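Local coordinates for glycosyl transferase (Staphylococcus aureus, PDB 5U02), which belongs to the glycosyl transferases and is built here from a helical linker region followed by two immunoglobulin-like beta domains of the TarS C-terminal families, at residues D147-V152 against T348-Y353; D202-L207 against I247-D252; D252-T257 against L269-I274. All coordinates share one frame; numbering follows the deposited sequence.

Contact 1: D147-V152 against T348-Y353; sequences DNHKIV and TAHMTY
Two loops meet at the junction of the tandem immunoglobulin-like domains: the turn leading into strand 150-159 of the first, and the connection between strands 345-347 and 352-354 of the second. The tight part is the buried amide of N148. N148 CG sits in the crowded position between backbone N and carbonyl carbon (chi1 66°), which carries ND2 to two hydroxyls. N148 ND2 donates to Y353 OH (2.6 Å) and T348 OG1 (3.1 Å), both close to the amide plane, and it meets the tyrosine ring at its edge. E302 backs the site twice, its N donating to N148 OD1 and its OE1 hydrogen-bonded to T348 OG1. The partly exposed side is an offset imidazole stack, H350 ND1 over the middle of the H149 ring and H149 NE2 nearer the rim of H350, centroids 3.9 Å apart and planes 18° from parallel. M351 SD lies at the H149 ring edge. An Asx turn shapes the first loop, D147 OD1 accepting from H149 N (2.7 Å) and K150 N. K150 NZ salt-bridges E201 of the second subunit. A water closes the seam, donating to N148 O (2.6 Å) and accepting from Y353 OH (2.8 Å).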
loop_
_atom_site.group_PDB
_atom_site.type_symbol
_atom_site.label_atom_id
_atom_site.label_comp_id
_atom_site.label_asym_id
_atom_site.label_seq_id
_atom_site.Cartn_x
_atom_site.Cartn_y
_atom_site.Cartn_z
ATOM N N ASP A 147 -12.226 6.097 18.215
ATOM C CA ASP A 147 -12.759 5.389 19.369
ATOM C C ASP A 147 -11.624 4.543 19.941
ATOM O O ASP A 147 -10.461 4.712 19.564
ATOM C CB ASP A 147 -13.996 4.567 18.977
ATOM C CG ASP A 147 -13.754 3.677 17.768
ATOM O OD1 ASP A 147 -12.704 2.998 17.716
ATOM O OD2 ASP A 147 -14.617 3.657 16.860
ATOM N N ASN A 148 -11.959 3.621 20.846
ATOM C CA ASN A 148 -10.944 2.764 21.456
ATOM C C ASN A 148 -10.407 1.702 20.501
ATOM O O ASN A 148 -9.562 0.893 20.904
ATOM C CB ASN A 148 -11.505 2.081 22.704
ATOM C CG ASN A 148 -12.610 1.100 22.383
ATOM O OD1 ASN A 148 -13.609 1.455 21.763
ATOM N ND2 ASN A 148 -12.423 -0.157 22.784
ATOM N N HIS A 149 -10.864 1.687 19.254
ATOM C CA HIS A 149 -10.496 0.665 18.283
ATOM C C HIS A 149 -9.708 1.208 17.099
ATOM O O HIS A 149 -8.754 0.560 16.656
ATOM C CB HIS A 149 -11.765 -0.066 17.813
ATOM C CG HIS A 149 -11.576 -0.925 16.601
ATOM N ND1 HIS A 149 -12.115 -0.618 15.367
ATOM C CD2 HIS A 149 -10.870 -2.071 16.431
ATOM C CE1 HIS A 149 -11.773 -1.556 14.501
ATOM N NE2 HIS A 149 -11.014 -2.444 15.118
ATOM N N LYS A 150 -10.038 2.400 16.610
ATOM C CA LYS A 150 -9.295 2.966 15.492
ATOM C C LYS A 150 -9.508 4.471 15.424
ATOM O O LYS A 150 -10.443 5.021 16.011
ATOM C CB LYS A 150 -9.706 2.329 14.162
ATOM C CG LYS A 150 -11.156 2.580 13.792
ATOM C CD LYS A 150 -11.482 2.042 12.404
ATOM C CE LYS A 150 -12.940 2.296 12.058
ATOM N NZ LYS A 150 -13.276 1.806 10.697
ATOM N N ILE A 151 -8.619 5.123 14.679
ATOM C CA ILE A 151 -8.758 6.518 14.288
ATOM C C ILE A 151 -9.009 6.554 12.788
ATOM O O ILE A 151 -8.300 5.891 12.020
ATOM C CB ILE A 151 -7.502 7.331 14.647
ATOM C CG1 ILE A 151 -7.244 7.302 16.154
ATOM C CG2 ILE A 151 -7.614 8.763 14.128
ATOM C CD1 ILE A 151 -5.834 7.748 16.527
ATOM N N VAL A 152 -10.012 7.318 12.370
ATOM C CA VAL A 152 -10.307 7.530 10.957
ATOM C C VAL A 152 -10.161 9.017 10.679
ATOM O O VAL A 152 -10.896 9.837 11.249
ATOM C CB VAL A 152 -11.713 7.038 10.582
ATOM C CG1 VAL A 152 -11.961 7.205 9.080
ATOM C CG2 VAL A 152 -11.893 5.593 11.007
ATOM N N THR A 348 -15.207 -4.677 24.306
ATOM C CA THR A 348 -15.927 -4.060 23.207
ATOM C C THR A 348 -15.841 -4.991 21.998
ATOM O O THR A 348 -15.390 -6.135 22.104
ATOM C CB THR A 348 -15.371 -2.669 22.903
ATOM O OG1 THR A 348 -14.010 -2.777 22.468
ATOM C CG2 THR A 348 -15.439 -1.791 24.141
ATOM N N ALA A 349 -16.250 -4.493 20.828
ATOM C CA ALA A 349 -16.333 -5.355 19.651
ATOM C C ALA A 349 -14.970 -5.900 19.232
ATOM O O ALA A 349 -14.883 -7.028 18.733
ATOM C CB ALA A 349 -16.980 -4.598 18.491
ATOM N N HIS A 350 -13.897 -5.134 19.427
ATOM C CA HIS A 350 -12.574 -5.569 18.997
ATOM C C HIS A 350 -11.508 -5.538 20.085
ATOM O O HIS A 350 -10.380 -5.968 19.818
ATOM C CB HIS A 350 -12.074 -4.710 17.825
ATOM C CG HIS A 350 -12.940 -4.774 16.605
ATOM N ND1 HIS A 350 -13.992 -3.907 16.393
ATOM C CD2 HIS A 350 -12.894 -5.581 15.519
ATOM C CE1 HIS A 350 -14.566 -4.189 15.238
ATOM N NE2 HIS A 350 -13.919 -5.201 14.687
ATOM N N MET A 351 -11.807 -5.036 21.281
ATOM C CA MET A 351 -10.798 -4.867 22.315
ATOM C C MET A 351 -11.273 -5.491 23.623
ATOM O O MET A 351 -12.472 -5.645 23.868
ATOM C CB MET A 351 -10.463 -3.384 22.528
ATOM C CG MET A 351 -10.368 -2.569 21.239
ATOM S SD MET A 351 -9.020 -3.069 20.143
ATOM C CE MET A 351 -7.587 -2.577 21.098
ATOM N N THR A 352 -10.309 -5.855 24.464
ATOM C CA THR A 352 -10.592 -6.411 25.777
ATOM C C THR A 352 -9.845 -5.610 26.832
ATOM O O THR A 352 -8.721 -5.151 26.605
ATOM C CB THR A 352 -10.205 -7.897 25.859
ATOM O OG1 THR A 352 -10.486 -8.399 27.173
ATOM C CG2 THR A 352 -8.725 -8.091 25.546
ATOM N N TYR A 353 -10.485 -5.422 27.979
ATOM C CA TYR A 353 -9.914 -4.650 29.075
ATOM C C TYR A 353 -10.061 -5.478 30.340
ATOM O O TYR A 353 -11.176 -5.666 30.839
ATOM C CB TYR A 353 -10.596 -3.285 29.206
ATOM C CG TYR A 353 -10.537 -2.509 27.914
ATOM C CD1 TYR A 353 -9.402 -1.783 27.570
ATOM C CD2 TYR A 353 -11.593 -2.539 27.016
ATOM C CE1 TYR A 353 -9.329 -1.092 26.375
ATOM C CE2 TYR A 353 -11.533 -1.849 25.820
ATOM C CZ TYR A 353 -10.399 -1.127 25.503
ATOM O OH TYR A 353 -10.335 -0.441 24.313
HETATM O O HOH W 1 -8.030 0.551 23.032
#

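Contact 2: D202-L207 against I247-D252; sequences DIKAYL and IHLNND
The chain leaves the short helix 200-203 in a tight turn, where I203 O accepts from both Y206 N and L207 N, and this turn faces the end of strand 245-249. The backbones come closest at K204 and L249, whose CA atoms are 7.2 Å apart, so side chains fill the gap. Beyond L249 the strand reverses through a type I' turn, closed by L249 N to D252 O and D252 N to L249 O. D252 O takes a second donor, H248 ND1, from well above its carbonyl plane. K204 makes the principal crossing. Its chain bends at chi3 (-50°), and K204 NZ meets H248 O at 2.8 Å, almost along the C=O axis. On the way K204 CD lies 3.6 Å from I247 CG2, the two side chains running antiparallel alongside each other, so that one lysine serves an apolar neighbour with its methylenes and a carbonyl with its ammonium. L249, CG anti to the backbone N, sets CD2 3.5 Å from K204 O. Deeper in, L207 and I247 meet nearly perpendicular with their CD1 methyls 3.9 Å apart, and F271 packs on both. On the far side of the turn, Y206 OH bonds E154 of the third subunit. The arrangement packs a helical connection on the outermost hairpin, with its two-residue type I' turn, of an E-set, immunoglobulin-like beta domain.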
loop_
_atom_site.group_PDB
_atom_site.type_symbol
_atom_site.label_atom_id
_atom_site.label_comp_id
_atom_site.label_asym_id
_atom_site.label_seq_id
_atom_site.Cartn_x
_atom_site.Cartn_y
_atom_site.Cartn_z
ATOM N N ASP A 202 -2.522 -1.854 15.865
ATOM C CA ASP A 202 -1.295 -1.778 15.081
ATOM C C ASP A 202 -0.261 -0.842 15.704
ATOM O O ASP A 202 0.945 -1.073 15.548
ATOM C CB ASP A 202 -1.600 -1.328 13.645
ATOM C CG ASP A 202 -2.356 -2.377 12.841
ATOM O OD1 ASP A 202 -2.962 -2.002 11.817
ATOM O OD2 ASP A 202 -2.350 -3.564 13.232
ATOM N N ILE A 203 -0.695 0.207 16.403
ATOM C CA ILE A 203 0.210 1.228 16.925
ATOM C C ILE A 203 0.380 1.157 18.435
ATOM O O ILE A 203 1.174 1.931 18.990
ATOM C CB ILE A 203 -0.240 2.641 16.507
ATOM C CG1 ILE A 203 -1.507 3.059 17.255
ATOM C CG2 ILE A 203 -0.483 2.710 15.009
ATOM C CD1 ILE A 203 -1.935 4.484 16.935
ATOM N N LYS A 204 -0.329 0.254 19.118
ATOM C CA LYS A 204 -0.222 0.148 20.573
ATOM C C LYS A 204 1.208 -0.133 21.021
ATOM O O LYS A 204 1.663 0.404 22.038
ATOM C CB LYS A 204 -1.144 -0.957 21.092
ATOM C CG LYS A 204 -2.429 -0.466 21.703
ATOM C CD LYS A 204 -2.933 -1.417 22.783
ATOM C CE LYS A 204 -2.974 -2.855 22.318
ATOM N NZ LYS A 204 -3.754 -3.694 23.269
ATOM N N ALA A 205 1.923 -0.990 20.294
ATOM C CA ALA A 205 3.259 -1.382 20.723
ATOM C C ALA A 205 4.268 -0.248 20.597
ATOM O O ALA A 205 5.282 -0.262 21.300
ATOM C CB ALA A 205 3.736 -2.591 19.916
ATOM N N TYR A 206 4.011 0.731 19.728
ATOM C CA TYR A 206 4.970 1.793 19.451
ATOM C C TYR A 206 4.663 3.096 20.181
ATOM O O TYR A 206 5.586 3.881 20.422
ATOM C CB TYR A 206 5.033 2.050 17.939
ATOM C CG TYR A 206 5.227 0.783 17.134
ATOM C CD1 TYR A 206 6.353 -0.011 17.320
ATOM C CD2 TYR A 206 4.295 0.383 16.190
ATOM C CE1 TYR A 206 6.542 -1.170 16.590
ATOM C CE2 TYR A 206 4.474 -0.779 15.450
ATOM C CZ TYR A 206 5.599 -1.553 15.659
ATOM O OH TYR A 206 5.790 -2.706 14.936
ATOM N N LEU A 207 3.401 3.324 20.547
ATOM C CA LEU A 207 3.023 4.549 21.250
ATOM C C LEU A 207 3.762 4.806 22.562
ATOM O O LEU A 207 4.067 5.980 22.834
ATOM C CB LEU A 207 1.511 4.538 21.512
ATOM C CG LEU A 207 0.577 4.942 20.375
ATOM C CD1 LEU A 207 -0.851 4.566 20.731
ATOM C CD2 LEU A 207 0.692 6.426 20.113
ATOM N N ILE A 247 -6.817 2.855 26.105
ATOM C CA ILE A 247 -5.884 1.877 25.561
ATOM C C ILE A 247 -5.396 0.996 26.702
ATOM O O ILE A 247 -5.137 1.491 27.805
ATOM C CB ILE A 247 -4.705 2.576 24.844
ATOM C CG1 ILE A 247 -5.184 3.181 23.520
ATOM C CG2 ILE A 247 -3.533 1.621 24.632
ATOM C CD1 ILE A 247 -4.139 3.998 22.796
ATOM N N HIS A 248 -5.295 -0.308 26.444
ATOM C CA HIS A 248 -4.859 -1.290 27.429
ATOM C C HIS A 248 -3.597 -1.968 26.920
ATOM O O HIS A 248 -3.581 -2.513 25.811
ATOM C CB HIS A 248 -5.943 -2.338 27.696
ATOM C CG HIS A 248 -5.638 -3.259 28.839
ATOM N ND1 HIS A 248 -5.077 -2.823 30.019
ATOM C CD2 HIS A 248 -5.843 -4.591 28.990
ATOM C CE1 HIS A 248 -4.940 -3.846 30.845
ATOM N NE2 HIS A 248 -5.398 -4.930 30.244
ATOM N N LEU A 249 -2.554 -1.963 27.739
ATOM C CA LEU A 249 -1.242 -2.371 27.257
ATOM C C LEU A 249 -0.443 -2.928 28.425
ATOM O O LEU A 249 -0.098 -2.183 29.345
ATOM C CB LEU A 249 -0.533 -1.188 26.616
ATOM C CG LEU A 249 0.833 -1.420 26.013
ATOM C CD1 LEU A 249 0.758 -2.450 24.910
ATOM C CD2 LEU A 249 1.291 -0.114 25.472
ATOM N N ASN A 250 -0.153 -4.228 28.381
ATOM C CA ASN A 250 0.647 -4.905 29.400
ATOM C C ASN A 250 0.127 -4.595 30.805
ATOM O O ASN A 250 0.822 -4.021 31.644
ATOM C CB ASN A 250 2.128 -4.531 29.266
ATOM C CG ASN A 250 2.836 -5.323 28.180
ATOM O OD1 ASN A 250 2.990 -4.854 27.051
ATOM N ND2 ASN A 250 3.268 -6.534 28.517
ATOM N N ASN A 251 -1.133 -4.966 31.033
ATOM C CA ASN A 251 -1.845 -4.838 32.303
ATOM C C ASN A 251 -2.072 -3.391 32.730
ATOM O O ASN A 251 -2.683 -3.163 33.783
ATOM C CB ASN A 251 -1.132 -5.574 33.445
ATOM C CG ASN A 251 -0.817 -7.015 33.102
ATOM O OD1 ASN A 251 0.337 -7.369 32.854
ATOM N ND2 ASN A 251 -1.844 -7.858 33.087
ATOM N N ASP A 252 -1.619 -2.410 31.957
ATOM C CA ASP A 252 -1.717 -1.005 32.321
ATOM C C ASP A 252 -2.675 -0.272 31.392
ATOM O O ASP A 252 -2.884 -0.661 30.238
ATOM C CB ASP A 252 -0.342 -0.339 32.276
ATOM C CG ASP A 252 0.685 -1.096 33.074
ATOM O OD1 ASP A 252 0.376 -1.445 34.229
ATOM O OD2 ASP A 252 1.787 -1.356 32.545
#

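Contact 3: D252-T257 against L269-I274; sequences DFYRLT and LYFTAI
Strands 252-260 and 267-274 form an antiparallel beta hairpin within the first immunoglobulin-like domain, their short segments running at 141° to each other, a marked twist. At the start of 269-274, L269 CB lies 3.9 Å from L256 CD1. Y270 follows in a hydrogen-bonded pair with T257: T257 N reaches Y270 O at 2.8 Å, and Y270 N returns the bond to T257 O. The Y270 ring, with CG anti to the backbone N, lies obliquely to the R255 guanidinium, planes 32° apart, with Y270 CD2 3.7 Å from R255 NH1. F271 turns to the L256 face in a non-hydrogen-bonded pair. With CG anti to the backbone N (chi1 -176°), its ring reaches diagonally across to Y254; the planes are nearly parallel but overlap is slight, F271 CZ lying over one face toward the rim, 3.4 Å from Y254 CG. T272 restores the hydrogen-bonded pattern with R255, R255 N meeting T272 O at 3.0 Å almost along the C=O axis. Its CG2 methyl lies over one face of the guanidinium, whose rotation is fixed by NH1 donating to T257 OG1 in the guanidinium plane; that hydroxyl also bonds S244. A bound imidazole, probably from the crystallisation liquor, lies about 3 Å from the R255 side chain; the R297 guanidinium also comes close to that of R255, like charge to like. A273 pairs with Y254 without hydrogen bonds, its CB near Y254 CE2. I274, CG1 in the crowded position, presses CG2 on R255 CG at 3.7 Å and lays CG1 beside F253 CB. I274 N donates to F253 O, and a water bridges the two residues, accepting from F253 N and donating to I274 O at 2.7 Å.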
loop_
_atom_site.group_PDB
_atom_site.type_symbol
_atom_site.label_atom_id
_atom_site.label_comp_id
_atom_site.label_asym_id
_atom_site.label_seq_id
_atom_site.Cartn_x
_atom_site.Cartn_y
_atom_site.Cartn_z
ATOM N N ASP A 252 -1.619 -2.410 31.957
ATOM C CA ASP A 252 -1.717 -1.005 32.321
ATOM C C ASP A 252 -2.675 -0.272 31.392
ATOM O O ASP A 252 -2.884 -0.661 30.238
ATOM C CB ASP A 252 -0.342 -0.339 32.276
ATOM C CG ASP A 252 0.685 -1.096 33.074
ATOM O OD1 ASP A 252 0.376 -1.445 34.229
ATOM O OD2 ASP A 252 1.787 -1.356 32.545
ATOM N N PHE A 253 -3.246 0.812 31.905
ATOM C CA PHE A 253 -4.218 1.604 31.168
ATOM C C PHE A 253 -3.631 2.954 30.782
ATOM O O PHE A 253 -2.857 3.550 31.538
ATOM C CB PHE A 253 -5.491 1.799 31.988
ATOM C CG PHE A 253 -6.354 0.577 32.043
ATOM C CD1 PHE A 253 -7.313 0.349 31.070
ATOM C CD2 PHE A 253 -6.195 -0.355 33.057
ATOM C CE1 PHE A 253 -8.106 -0.777 31.113
ATOM C CE2 PHE A 253 -6.987 -1.483 33.105
ATOM C CZ PHE A 253 -7.943 -1.694 32.129
ATOM N N TYR A 254 -4.008 3.423 29.594
ATOM C CA TYR A 254 -3.530 4.681 29.045
ATOM C C TYR A 254 -4.687 5.399 28.373
ATOM O O TYR A 254 -5.709 4.793 28.035
ATOM C CB TYR A 254 -2.410 4.476 28.016
ATOM C CG TYR A 254 -1.199 3.722 28.528
ATOM C CD1 TYR A 254 -1.209 2.338 28.628
ATOM C CD2 TYR A 254 -0.032 4.395 28.869
ATOM C CE1 TYR A 254 -0.097 1.644 29.082
ATOM C CE2 TYR A 254 1.083 3.710 29.320
ATOM C CZ TYR A 254 1.042 2.336 29.426
ATOM O OH TYR A 254 2.144 1.653 29.874
ATOM N N ARG A 255 -4.514 6.703 28.180
ATOM C CA ARG A 255 -5.416 7.487 27.354
ATOM C C ARG A 255 -4.654 8.000 26.142
ATOM O O ARG A 255 -3.474 8.358 26.243
ATOM C CB ARG A 255 -6.047 8.656 28.130
ATOM C CG ARG A 255 -5.073 9.688 28.705
ATOM C CD ARG A 255 -5.855 10.866 29.287
ATOM N NE ARG A 255 -5.046 11.769 30.106
ATOM C CZ ARG A 255 -4.506 12.900 29.661
ATOM N NH1 ARG A 255 -4.681 13.264 28.397
ATOM N NH2 ARG A 255 -3.793 13.671 30.474
ATOM N N LEU A 256 -5.324 7.985 24.991
ATOM C CA LEU A 256 -4.837 8.605 23.763
ATOM C C LEU A 256 -5.738 9.806 23.515
ATOM O O LEU A 256 -6.948 9.647 23.311
ATOM C CB LEU A 256 -4.862 7.627 22.590
ATOM C CG LEU A 256 -4.316 8.079 21.235
ATOM C CD1 LEU A 256 -2.866 8.467 21.377
ATOM C CD2 LEU A 256 -4.463 6.988 20.172
ATOM N N THR A 257 -5.161 11.001 23.561
ATOM C CA THR A 257 -5.932 12.244 23.543
ATOM C C THR A 257 -5.523 13.091 22.351
ATOM O O THR A 257 -4.408 13.648 22.348
ATOM C CB THR A 257 -5.721 13.028 24.841
ATOM O OG1 THR A 257 -6.045 12.201 25.967
ATOM C CG2 THR A 257 -6.595 14.279 24.870
ATOM N N LEU A 269 -1.215 13.875 19.027
ATOM C CA LEU A 269 -1.757 12.815 19.869
ATOM C C LEU A 269 -0.948 12.728 21.156
ATOM O O LEU A 269 0.277 12.569 21.115
ATOM C CB LEU A 269 -1.741 11.467 19.143
ATOM C CG LEU A 269 -2.337 11.476 17.732
ATOM C CD1 LEU A 269 -2.315 10.088 17.115
ATOM C CD2 LEU A 269 -3.751 12.029 17.753
ATOM N N TYR A 270 -1.636 12.821 22.291
ATOM C CA TYR A 270 -1.012 12.732 23.607
ATOM C C TYR A 270 -1.305 11.358 24.198
ATOM O O TYR A 270 -2.473 10.967 24.318
ATOM C CB TYR A 270 -1.525 13.844 24.522
ATOM C CG TYR A 270 -0.759 14.016 25.813
ATOM C CD1 TYR A 270 0.472 14.658 25.833
ATOM C CD2 TYR A 270 -1.280 13.564 27.019
ATOM C CE1 TYR A 270 1.172 14.829 27.021
ATOM C CE2 TYR A 270 -0.586 13.728 28.210
ATOM C CZ TYR A 270 0.633 14.359 28.201
ATOM O OH TYR A 270 1.316 14.524 29.381
ATOM N N PHE A 271 -0.246 10.639 24.570
ATOM C CA PHE A 271 -0.331 9.286 25.111
ATOM C C PHE A 271 0.295 9.273 26.500
ATOM O O PHE A 271 1.483 9.581 26.651
ATOM C CB PHE A 271 0.377 8.292 24.187
ATOM C CG PHE A 271 0.252 6.858 24.618
ATOM C CD1 PHE A 271 -0.916 6.152 24.383
ATOM C CD2 PHE A 271 1.307 6.212 25.248
ATOM C CE1 PHE A 271 -1.035 4.830 24.778
ATOM C CE2 PHE A 271 1.198 4.885 25.644
ATOM C CZ PHE A 271 0.026 4.190 25.407
ATOM N N THR A 272 -0.501 8.922 27.512
ATOM C CA THR A 272 -0.012 8.933 28.884
ATOM C C THR A 272 -0.805 7.942 29.727
ATOM O O THR A 272 -1.938 7.574 29.400
ATOM C CB THR A 272 -0.089 10.336 29.499
ATOM O OG1 THR A 272 0.719 10.374 30.681
ATOM C CG2 THR A 272 -1.524 10.685 29.867
ATOM N N ALA A 273 -0.189 7.519 30.828
ATOM C CA ALA A 273 -0.789 6.536 31.719
ATOM C C ALA A 273 -1.941 7.138 32.515
ATOM O O ALA A 273 -1.987 8.343 32.773
ATOM C CB ALA A 273 0.260 5.979 32.683
ATOM N N ILE A 274 -2.881 6.279 32.906
ATOM C CA ILE A 274 -3.983 6.651 33.783
ATOM C C ILE A 274 -4.199 5.526 34.784
ATOM O O ILE A 274 -3.675 4.419 34.639
ATOM C CB ILE A 274 -5.300 6.922 33.021
ATOM C CG1 ILE A 274 -5.785 5.651 32.324
ATOM C CG2 ILE A 274 -5.141 8.060 32.018
ATOM C CD1 ILE A 274 -7.148 5.788 31.712
HETATM O O HOH W 2 -3.042 1.791 34.803
#

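Overall arrangement
Contacts 2 and 3 are consecutive along the chain, share D252, and lie with centres about 9 Å apart; both fall inside the loop closed by contact 1. Strand 245-249 pairs with 252-260 where I247 O and Y254 N approach to 2.9 Å, which extends the hairpin of contact 3 into contact 2. Contact 1 brings the second domain to this sheet, its centre about 12 Å from that of contact 2 and about 14 Å from that of contact 3. Y353 joins all three: its CD1 packs 3.5 Å from H248 CB and 3.9 Å from F253 CE1. I151 meets L256 and L269 in the core. The bound imidazole sits at contact 3, beside R255.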